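Local coordinates for cytochrome oxidase subunit II (Rhodothermus marinus, PDB 1W2L), which probably forms, together with subunit I, the functional core of the caa3 oxygen reductase, this part being its heme-bearing cytochrome c domain, at residues R28-S33 and P73-A78; S40-E45 and A50-N55; Y56-I61 and R86-L91. All coordinates share one frame; numbering follows the deposited sequence.

Overall arrangement
All three interactions belong to one cytochrome c domain and are arranged around its single heme c, their centres about 14 to 15 Å apart. Along the chain, interaction 2 is nested inside the loop that interaction 1 closes. Interaction 3 follows interaction 2 and crosses interaction 1, since 73-78 comes between 56-61 and 86-91. Interactions 2 and 3 share helix 54-62, and F44 of the hairpin packs on Y56 of that helix. Interactions 1 and 3 lie on opposite sides of the chain's centre but meet where M76 CE packs against I61 CA. Together they supply an axial iron ligand, donors to one propionate and apolar cover for the porphyrin.

Interaction 1. Residues R28-S33 and P73-A78; sequences RLVGPS and PNVMPA. With HEC (heme c), chain B.
Two heme-lining loops of the cytochrome c domain meet at the protein surface through V30, P73 and V75, next to one methyl-bearing edge of the porphyrin. V30 has CG1 anti to its backbone N (chi1 168°), which aims this methyl across the gap at V75 CG2, 3.9 Å away; the two side chains cross at about a right angle. Beside them the ring of P73 brings CD to 3.9 Å from V30 O. This is van der Waals contact, with no hydrogen bond between the loops. What they share is the heme methyl CMD, which lies 3.8 Å from V75 CG2 and 3.3 Å from P73 O, with V30 O and G31 CA also near it. Further along, the two loops take opposite faces of the porphyrin. On the histidine face P32 CD packs 3.7 Å from heme C3D, while its carbonyl accepts a hydrogen bond from ND1 of H22, a second-shell contact that orients this iron ligand. On the other face the side chain of M76 bends at chi2 (-74°), and M76 SD binds heme FE at 2.3 Å. Beside it P77 CD rests 3.6 Å from heme C2C. Methionine and histidine as the two axial ligands, with a proline carbonyl bonded to the histidine, are the hallmark of the class I cytochrome c heme site.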
# COMPACT_ATOMS: atom_id res chain seq x y z
N ARG A 28 -2.12 -4.04 13.15
CA ARG A 28 -1.81 -2.66 12.95
C ARG A 28 -0.41 -2.34 13.42
O ARG A 28 -0.03 -2.63 14.54
CB ARG A 28 -2.84 -1.78 13.73
CG ARG A 28 -2.59 -0.30 13.55
CD ARG A 28 -3.73 0.56 14.11
NE ARG A 28 -3.30 1.96 14.13
CZ ARG A 28 -3.93 3.08 13.80
NH1 ARG A 28 -5.20 3.00 13.40
NH2 ARG A 28 -3.28 4.25 13.89
N LEU A 29 0.40 -1.74 12.57
CA LEU A 29 1.74 -1.29 12.91
C LEU A 29 1.68 0.24 12.80
O LEU A 29 0.62 0.84 13.07
CB LEU A 29 2.72 -1.91 11.96
CG LEU A 29 2.83 -3.42 12.00
CD1 LEU A 29 3.89 -3.86 10.99
CD2 LEU A 29 3.17 -3.86 13.43
N VAL A 30 2.66 0.94 12.34
CA VAL A 30 2.54 2.36 12.07
C VAL A 30 1.44 2.61 11.06
O VAL A 30 0.66 3.54 11.19
CB VAL A 30 3.91 2.90 11.65
CG1 VAL A 30 3.81 4.28 11.08
CG2 VAL A 30 4.86 2.95 12.86
N GLY A 31 1.39 1.80 10.03
CA GLY A 31 0.37 1.87 9.00
C GLY A 31 -0.60 0.68 9.08
O GLY A 31 -0.44 -0.24 9.89
N PRO A 32 -1.61 0.75 8.25
CA PRO A 32 -2.64 -0.31 8.20
C PRO A 32 -2.11 -1.59 7.59
O PRO A 32 -1.23 -1.62 6.75
CB PRO A 32 -3.73 0.30 7.36
CG PRO A 32 -3.04 1.34 6.53
CD PRO A 32 -1.91 1.87 7.37
N SER A 33 -2.73 -2.70 8.00
CA SER A 33 -2.32 -3.96 7.42
C SER A 33 -2.73 -4.05 5.96
O SER A 33 -3.76 -3.51 5.53
CB SER A 33 -2.98 -5.10 8.20
OG SER A 33 -2.47 -6.36 7.81
N PRO A 73 -0.99 8.42 11.07
CA PRO A 73 -0.10 9.55 10.81
C PRO A 73 0.30 9.61 9.34
O PRO A 73 0.38 8.59 8.66
CB PRO A 73 1.13 9.21 11.69
CG PRO A 73 1.15 7.70 11.70
CD PRO A 73 -0.33 7.30 11.72
N ASN A 74 0.59 10.81 8.86
CA ASN A 74 0.94 11.04 7.47
C ASN A 74 2.44 10.91 7.25
O ASN A 74 3.15 11.87 7.18
CB ASN A 74 0.36 12.39 7.04
CG ASN A 74 0.49 12.66 5.54
OD1 ASN A 74 0.99 11.81 4.83
ND2 ASN A 74 0.09 13.82 5.10
N VAL A 75 2.90 9.66 7.23
CA VAL A 75 4.33 9.37 7.22
C VAL A 75 4.74 8.45 6.07
O VAL A 75 5.88 8.02 6.06
CB VAL A 75 4.80 8.79 8.57
CG1 VAL A 75 4.67 9.83 9.66
CG2 VAL A 75 4.12 7.48 8.93
N MET A 76 3.92 8.23 5.04
CA MET A 76 4.36 7.44 3.89
C MET A 76 5.61 8.06 3.28
O MET A 76 5.60 9.26 2.95
CB MET A 76 3.24 7.35 2.83
CG MET A 76 2.34 6.13 2.89
SD MET A 76 3.16 4.65 2.31
CE MET A 76 2.93 4.58 0.62
N PRO A 77 6.67 7.29 3.04
CA PRO A 77 7.90 7.82 2.45
C PRO A 77 7.78 8.46 1.10
O PRO A 77 7.08 8.00 0.23
CB PRO A 77 8.80 6.57 2.33
CG PRO A 77 8.36 5.74 3.50
CD PRO A 77 6.87 5.94 3.58
N ALA A 78 8.57 9.52 0.92
CA ALA A 78 8.74 10.21 -0.34
C ALA A 78 9.40 9.36 -1.42
O ALA A 78 9.15 9.53 -2.59
CB ALA A 78 9.63 11.42 -0.12
FE HEC B . 2.47 2.76 3.37
CHA HEC B . -0.76 3.83 3.68
CHB HEC B . 1.64 1.10 0.52
CHC HEC B . 5.70 1.79 3.03
CHD HEC B . 3.20 4.12 6.42
NA HEC B . 0.77 2.54 2.30
C1A HEC B . -0.46 3.09 2.59
C2A HEC B . -1.41 2.54 1.65
C3A HEC B . -0.73 1.82 0.74
C4A HEC B . 0.67 1.80 1.14
CMA HEC B . -1.28 1.01 -0.44
CAA HEC B . -2.92 2.72 1.79
CBA HEC B . -3.36 1.67 2.81
CGA HEC B . -4.88 1.63 3.19
O1A HEC B . -5.11 0.95 4.16
O2A HEC B . -5.68 2.33 2.51
NB HEC B . 3.47 1.64 2.03
C1B HEC B . 2.94 1.04 0.98
C2B HEC B . 3.97 0.27 0.25
C3B HEC B . 5.13 0.53 0.93
C4B HEC B . 4.83 1.35 2.06
CMB HEC B . 3.73 -0.60 -0.92
CAB HEC B . 6.53 0.05 0.61
CBB HEC B . 6.91 0.45 -0.83
NC HEC B . 4.13 2.95 4.45
C1C HEC B . 5.39 2.44 4.13
C2C HEC B . 6.30 2.78 5.25
C3C HEC B . 5.60 3.42 6.17
C4C HEC B . 4.25 3.56 5.70
CMC HEC B . 7.77 2.36 5.24
CAC HEC B . 6.03 3.82 7.59
CBC HEC B . 7.21 4.76 7.73
ND HEC B . 1.43 3.81 4.75
C1D HEC B . 1.90 4.24 5.95
C2D HEC B . 0.85 4.86 6.71
C3D HEC B . -0.22 4.79 5.92
C4D HEC B . 0.10 4.15 4.70
CMD HEC B . 1.00 5.41 8.07
CAD HEC B . -1.67 5.31 6.27
CBD HEC B . -1.80 6.81 6.02
CGD HEC B . -1.96 7.10 4.56
O1D HEC B . -1.04 7.70 3.92
O2D HEC B . -3.01 6.70 3.98

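Interaction 2. Residues S40-E45 and A50-N55; sequences STRTFE and AVADEN. With HEC (heme c), chain B; ACT (acetate ion), chain D.
In the side chain of R42 a bend at chi2 (-50°) carries CD past A52 CB, 4.0 Å away, and a second at chi3 (-63°) swings NE round, turning an edge of the guanidinium to a heme propionate. NE donates to O2A of the heme over 2.9 Å, nearly straight at 166° and in the guanidinium plane; O1A lies near the same plane, close to NH1. At another edge of the group NH2 gives a hydrogen bond of 3.1 Å to T41 O, approaching tilted from that carbonyl's plane. Held by the propionate and by a backbone oxygen of its own strand, the guanidinium has little freedom to turn. NH1 also carries a covalent link in the model to a Tris molecule, probably from the crystallisation liquor. The backbone behind this arginine is a two-stranded antiparallel beta hairpin, 41-43 with 49-51. R42 and A50 form its hydrogen-bonded pair, with R42 N to A50 O 2.8 Å and A50 N to R42 O 2.9 Å; T41 and V51 are the neighbouring non-hydrogen-bonded pair, and a further bond, A52 N to S40 O at 2.9 Å, continues the pairing past it. S40 OG turns instead to L37 O. On the R42 face A50 CB touches the edge of the F44 ring, 3.7 Å from CE2. Beyond A52 the chain enters helix 54-62, where D53 is the N-cap and its OD1 accepts from Y56 N. An acetate ion, probably from the crystallisation liquor, takes the amide of E54 (E54 N to acetate O 2.8 Å), a position where the helix start would probably favour an anion, and also bonds to Y38 OH.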
# COMPACT_ATOMS: atom_id res chain seq x y z
N SER A 40 -11.35 -3.33 -0.29
CA SER A 40 -11.99 -2.81 0.91
C SER A 40 -12.37 -1.35 0.76
O SER A 40 -11.83 -0.68 -0.12
CB SER A 40 -11.07 -3.00 2.12
OG SER A 40 -9.94 -2.16 2.08
N THR A 41 -13.26 -0.79 1.54
CA THR A 41 -13.57 0.64 1.55
C THR A 41 -12.65 1.36 2.53
O THR A 41 -12.43 0.85 3.62
CB THR A 41 -15.06 0.85 1.91
OG1 THR A 41 -15.82 0.33 0.82
CG2 THR A 41 -15.42 2.31 2.03
N ARG A 42 -12.09 2.49 2.13
CA ARG A 42 -11.24 3.34 2.93
C ARG A 42 -11.94 4.66 3.27
O ARG A 42 -12.59 5.24 2.41
CB ARG A 42 -9.92 3.64 2.23
CG ARG A 42 -9.26 2.49 1.52
CD ARG A 42 -9.10 1.23 2.30
NE ARG A 42 -8.27 1.34 3.47
CZ ARG A 42 -8.52 1.06 4.72
NH1 ARG A 42 -7.55 1.23 5.62
NH2 ARG A 42 -9.72 0.62 5.13
N THR A 43 -11.72 5.12 4.48
CA THR A 43 -12.18 6.45 4.90
C THR A 43 -10.96 7.33 5.14
O THR A 43 -10.05 6.88 5.86
CB THR A 43 -13.03 6.38 6.18
OG1 THR A 43 -14.14 5.55 5.84
CG2 THR A 43 -13.54 7.77 6.55
N PHE A 44 -10.95 8.52 4.60
CA PHE A 44 -9.81 9.42 4.74
C PHE A 44 -10.00 10.46 5.81
O PHE A 44 -11.07 10.63 6.38
CB PHE A 44 -9.56 10.07 3.36
CG PHE A 44 -9.38 9.02 2.30
CD1 PHE A 44 -8.33 8.15 2.37
CD2 PHE A 44 -10.27 8.91 1.27
CE1 PHE A 44 -8.18 7.16 1.44
CE2 PHE A 44 -10.14 7.92 0.30
CZ PHE A 44 -9.07 7.05 0.40
N GLU A 45 -8.92 11.21 6.09
CA GLU A 45 -8.93 12.14 7.20
C GLU A 45 -10.04 13.19 7.01
O GLU A 45 -10.47 13.70 8.02
CB GLU A 45 -7.61 12.84 7.43
CG GLU A 45 -6.29 12.29 7.03
CD GLU A 45 -5.20 13.36 7.07
OE1 GLU A 45 -4.47 13.38 8.08
OE2 GLU A 45 -5.14 14.16 6.09
N ALA A 50 -13.38 5.86 -0.35
CA ALA A 50 -13.12 5.32 -1.66
C ALA A 50 -12.84 3.83 -1.52
O ALA A 50 -12.36 3.38 -0.48
CB ALA A 50 -11.89 5.93 -2.32
N VAL A 51 -13.05 3.11 -2.59
CA VAL A 51 -12.63 1.71 -2.60
C VAL A 51 -11.18 1.58 -2.97
O VAL A 51 -10.62 2.35 -3.76
CB VAL A 51 -13.53 0.91 -3.53
CG1 VAL A 51 -13.23 0.95 -5.00
CG2 VAL A 51 -13.67 -0.51 -2.99
N ALA A 52 -10.51 0.63 -2.32
CA ALA A 52 -9.12 0.33 -2.59
C ALA A 52 -8.98 -0.54 -3.83
O ALA A 52 -8.77 -1.75 -3.76
CB ALA A 52 -8.44 -0.28 -1.36
N ASP A 53 -9.06 0.11 -4.97
CA ASP A 53 -8.84 -0.49 -6.28
C ASP A 53 -7.38 -0.26 -6.71
O ASP A 53 -6.57 0.27 -5.97
CB ASP A 53 -9.86 0.03 -7.27
CG ASP A 53 -9.82 1.52 -7.49
OD1 ASP A 53 -8.87 2.20 -7.09
OD2 ASP A 53 -10.79 2.04 -8.11
N GLU A 54 -7.06 -0.75 -7.91
CA GLU A 54 -5.69 -0.66 -8.38
C GLU A 54 -5.19 0.77 -8.41
O GLU A 54 -4.05 1.07 -8.00
CB GLU A 54 -5.57 -1.26 -9.77
CG GLU A 54 -4.27 -1.76 -10.24
CD GLU A 54 -4.17 -3.20 -10.73
OE1 GLU A 54 -4.98 -4.12 -10.38
OE2 GLU A 54 -3.24 -3.55 -11.46
N ASN A 55 -6.04 1.69 -8.92
CA ASN A 55 -5.65 3.09 -8.96
C ASN A 55 -5.39 3.66 -7.59
O ASN A 55 -4.47 4.48 -7.39
CB ASN A 55 -6.68 3.93 -9.69
CG ASN A 55 -6.54 3.80 -11.20
OD1 ASN A 55 -5.51 3.43 -11.67
ND2 ASN A 55 -7.58 4.08 -11.90
FE HEC B . 2.47 2.76 3.37
CHA HEC B . -0.76 3.83 3.68
CHB HEC B . 1.64 1.10 0.52
CHC HEC B . 5.70 1.79 3.03
CHD HEC B . 3.20 4.12 6.42
NA HEC B . 0.77 2.54 2.30
C1A HEC B . -0.46 3.09 2.59
C2A HEC B . -1.41 2.54 1.65
C3A HEC B . -0.73 1.82 0.74
C4A HEC B . 0.67 1.80 1.14
CMA HEC B . -1.28 1.01 -0.44
CAA HEC B . -2.92 2.72 1.79
CBA HEC B . -3.36 1.67 2.81
CGA HEC B . -4.88 1.63 3.19
O1A HEC B . -5.11 0.95 4.16
O2A HEC B . -5.68 2.33 2.51
NB HEC B . 3.47 1.64 2.03
C1B HEC B . 2.94 1.04 0.98
C2B HEC B . 3.97 0.27 0.25
C3B HEC B . 5.13 0.53 0.93
C4B HEC B . 4.83 1.35 2.06
CMB HEC B . 3.73 -0.60 -0.92
CAB HEC B . 6.53 0.05 0.61
CBB HEC B . 6.91 0.45 -0.83
NC HEC B . 4.13 2.95 4.45
C1C HEC B . 5.39 2.44 4.13
C2C HEC B . 6.30 2.78 5.25
C3C HEC B . 5.60 3.42 6.17
C4C HEC B . 4.25 3.56 5.70
CMC HEC B . 7.77 2.36 5.24
CAC HEC B . 6.03 3.82 7.59
CBC HEC B . 7.21 4.76 7.73
ND HEC B . 1.43 3.81 4.75
C1D HEC B . 1.90 4.24 5.95
C2D HEC B . 0.85 4.86 6.71
C3D HEC B . -0.22 4.79 5.92
C4D HEC B . 0.10 4.15 4.70
CMD HEC B . 1.00 5.41 8.07
CAD HEC B . -1.67 5.31 6.27
CBD HEC B . -1.80 6.81 6.02
CGD HEC B . -1.96 7.10 4.56
O1D HEC B . -1.04 7.70 3.92
O2D HEC B . -3.01 6.70 3.98
C ACT D . -9.64 -2.31 -9.93
O ACT D . -8.76 -2.70 -9.10
OXT ACT D . -9.83 -1.24 -10.48
CH3 ACT D . -10.65 -3.43 -10.32

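Interaction 3. Residues Y56-I61 and R86-L91; sequences YLRESI and REVAAL. With HEC (heme c), chain B.
This is a buried helix-helix contact in which R58 and I61 of helix 54-62 meet V88 and L91 of the C-terminal helix 85-96, a helix that also packs against helix 5-15 through L91 and L12. No hydrogen bond joins the two segments. The extended chain of R58 crosses V88 at about a right angle, its NH1 4.1 Å from V88 CG1, while its NH2 makes a salt bridge with E85. One turn further, I61 CD1 lies 4.4 Å from L91 CB, and both side chains continue to the heme: I61 CD1 is 3.8 Å from methyl CMB, and L91 CD1 is 4.0 Å from CBB. At the other side of helix 54-62, Y56 CG stands anti to the backbone N (chi1 168°), a setting that carries the phenol to the heme propionate. Its OH donates to heme O2A at 2.6 Å, with the oxygen at the ring edge and in the ring plane. S60 OG lies above one face of this ring, offset toward its rim, and donates to Y56 O at 2.8 Å; S60 N reaches the same carbonyl from the opposite face. A phenylalanine in place of Y56 would probably leave O2A with one donor fewer, relying more heavily on R42 NE. Between the two segments the touches are van der Waals ones, and the R58 charge is met by E85, just before 86-91; the phenol and R42 donating to a single propionate oxygen would be expected to favour its ionised form.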
# COMPACT_ATOMS: atom_id res chain seq x y z
N TYR A 56 -6.20 3.30 -6.60
CA TYR A 56 -5.95 3.78 -5.26
C TYR A 56 -4.63 3.28 -4.71
O TYR A 56 -3.91 4.03 -4.05
CB TYR A 56 -7.12 3.39 -4.33
CG TYR A 56 -6.76 3.62 -2.87
CD1 TYR A 56 -6.76 4.92 -2.38
CD2 TYR A 56 -6.38 2.62 -2.03
CE1 TYR A 56 -6.42 5.18 -1.07
CE2 TYR A 56 -6.04 2.87 -0.72
CZ TYR A 56 -6.05 4.16 -0.23
OH TYR A 56 -5.71 4.45 1.05
N LEU A 57 -4.32 2.02 -4.93
CA LEU A 57 -3.05 1.49 -4.46
C LEU A 57 -1.89 2.21 -5.14
O LEU A 57 -0.91 2.56 -4.51
CB LEU A 57 -3.00 -0.02 -4.67
CG LEU A 57 -4.04 -0.84 -3.91
CD1 LEU A 57 -3.90 -2.32 -4.25
CD2 LEU A 57 -3.92 -0.61 -2.42
N ARG A 58 -2.00 2.43 -6.45
CA ARG A 58 -0.97 3.11 -7.22
C ARG A 58 -0.78 4.51 -6.68
O ARG A 58 0.38 4.95 -6.48
CB ARG A 58 -1.28 3.06 -8.75
CG ARG A 58 -0.34 3.74 -9.69
CD ARG A 58 -0.97 3.70 -11.12
NE ARG A 58 -0.00 4.48 -11.90
CZ ARG A 58 1.13 4.09 -12.40
NH1 ARG A 58 1.46 2.80 -12.21
NH2 ARG A 58 1.91 4.94 -13.10
N GLU A 59 -1.85 5.23 -6.48
CA GLU A 59 -1.83 6.62 -6.00
C GLU A 59 -1.21 6.66 -4.59
O GLU A 59 -0.45 7.55 -4.23
CB GLU A 59 -3.19 7.27 -5.93
CG GLU A 59 -3.34 8.65 -5.34
CD GLU A 59 -4.63 9.18 -4.77
OE1 GLU A 59 -5.41 8.52 -4.01
OE2 GLU A 59 -4.94 10.38 -5.05
N SER A 60 -1.54 5.69 -3.76
CA SER A 60 -1.04 5.63 -2.41
C SER A 60 0.49 5.46 -2.38
O SER A 60 1.14 6.05 -1.49
CB SER A 60 -1.70 4.47 -1.64
OG SER A 60 -3.06 4.69 -1.42
N ILE A 61 1.02 4.73 -3.31
CA ILE A 61 2.45 4.45 -3.38
C ILE A 61 3.20 5.57 -4.06
O ILE A 61 4.25 6.03 -3.58
CB ILE A 61 2.67 3.08 -4.10
CG1 ILE A 61 2.07 1.94 -3.29
CG2 ILE A 61 4.15 2.86 -4.36
CD1 ILE A 61 1.96 0.63 -4.05
N ARG A 86 7.22 -1.45 -13.29
CA ARG A 86 7.24 -2.90 -12.96
C ARG A 86 7.16 -3.07 -11.46
O ARG A 86 6.45 -3.92 -10.97
CB ARG A 86 8.49 -3.57 -13.55
CG ARG A 86 8.87 -4.97 -13.14
CD ARG A 86 10.07 -5.51 -13.93
NE ARG A 86 10.37 -6.88 -13.53
CZ ARG A 86 10.82 -8.02 -13.13
NH1 ARG A 86 12.11 -8.17 -12.72
NH2 ARG A 86 10.10 -9.17 -13.06
N GLU A 87 7.92 -2.26 -10.72
CA GLU A 87 7.94 -2.39 -9.26
C GLU A 87 6.59 -2.05 -8.68
O GLU A 87 6.15 -2.73 -7.76
CB GLU A 87 9.01 -1.44 -8.69
CG GLU A 87 10.43 -1.94 -8.98
CD GLU A 87 11.51 -0.95 -8.57
OE1 GLU A 87 11.26 0.28 -8.70
OE2 GLU A 87 12.61 -1.35 -8.13
N VAL A 88 5.92 -1.01 -9.17
CA VAL A 88 4.58 -0.68 -8.64
C VAL A 88 3.63 -1.83 -8.94
O VAL A 88 2.84 -2.24 -8.08
CB VAL A 88 4.06 0.65 -9.22
CG1 VAL A 88 2.62 0.90 -8.82
CG2 VAL A 88 4.98 1.78 -8.73
N ALA A 89 3.66 -2.32 -10.18
CA ALA A 89 2.78 -3.40 -10.55
C ALA A 89 3.00 -4.63 -9.65
O ALA A 89 2.04 -5.32 -9.25
CB ALA A 89 2.96 -3.79 -12.01
N ALA A 90 4.26 -4.92 -9.36
CA ALA A 90 4.62 -6.06 -8.52
C ALA A 90 4.13 -5.90 -7.10
O ALA A 90 3.54 -6.81 -6.53
CB ALA A 90 6.15 -6.25 -8.52
N LEU A 91 4.34 -4.73 -6.53
CA LEU A 91 3.84 -4.47 -5.18
C LEU A 91 2.34 -4.64 -5.13
O LEU A 91 1.78 -5.16 -4.19
CB LEU A 91 4.25 -3.08 -4.69
CG LEU A 91 5.71 -2.96 -4.25
CD1 LEU A 91 6.15 -1.52 -4.27
CD2 LEU A 91 5.98 -3.57 -2.90
FE HEC B . 2.47 2.76 3.37
CHA HEC B . -0.76 3.83 3.68
CHB HEC B . 1.64 1.10 0.52
CHC HEC B . 5.70 1.79 3.03
CHD HEC B . 3.20 4.12 6.42
NA HEC B . 0.77 2.54 2.30
C1A HEC B . -0.46 3.09 2.59
C2A HEC B . -1.41 2.54 1.65
C3A HEC B . -0.73 1.82 0.74
C4A HEC B . 0.67 1.80 1.14
CMA HEC B . -1.28 1.01 -0.44
CAA HEC B . -2.92 2.72 1.79
CBA HEC B . -3.36 1.67 2.81
CGA HEC B . -4.88 1.63 3.19
O1A HEC B . -5.11 0.95 4.16
O2A HEC B . -5.68 2.33 2.51
NB HEC B . 3.47 1.64 2.03
C1B HEC B . 2.94 1.04 0.98
C2B HEC B . 3.97 0.27 0.25
C3B HEC B . 5.13 0.53 0.93
C4B HEC B . 4.83 1.35 2.06
CMB HEC B . 3.73 -0.60 -0.92
CAB HEC B . 6.53 0.05 0.61
CBB HEC B . 6.91 0.45 -0.83
NC HEC B . 4.13 2.95 4.45
C1C HEC B . 5.39 2.44 4.13
C2C HEC B . 6.30 2.78 5.25
C3C HEC B . 5.60 3.42 6.17
C4C HEC B . 4.25 3.56 5.70
CMC HEC B . 7.77 2.36 5.24
CAC HEC B . 6.03 3.82 7.59
CBC HEC B . 7.21 4.76 7.73
ND HEC B . 1.43 3.81 4.75
C1D HEC B . 1.90 4.24 5.95
C2D HEC B . 0.85 4.86 6.71
C3D HEC B . -0.22 4.79 5.92
C4D HEC B . 0.10 4.15 4.70
CMD HEC B . 1.00 5.41 8.07
CAD HEC B . -1.67 5.31 6.27
CBD HEC B . -1.80 6.81 6.02
CGD HEC B . -1.96 7.10 4.56
O1D HEC B . -1.04 7.70 3.92
O2D HEC B . -3.01 6.70 3.98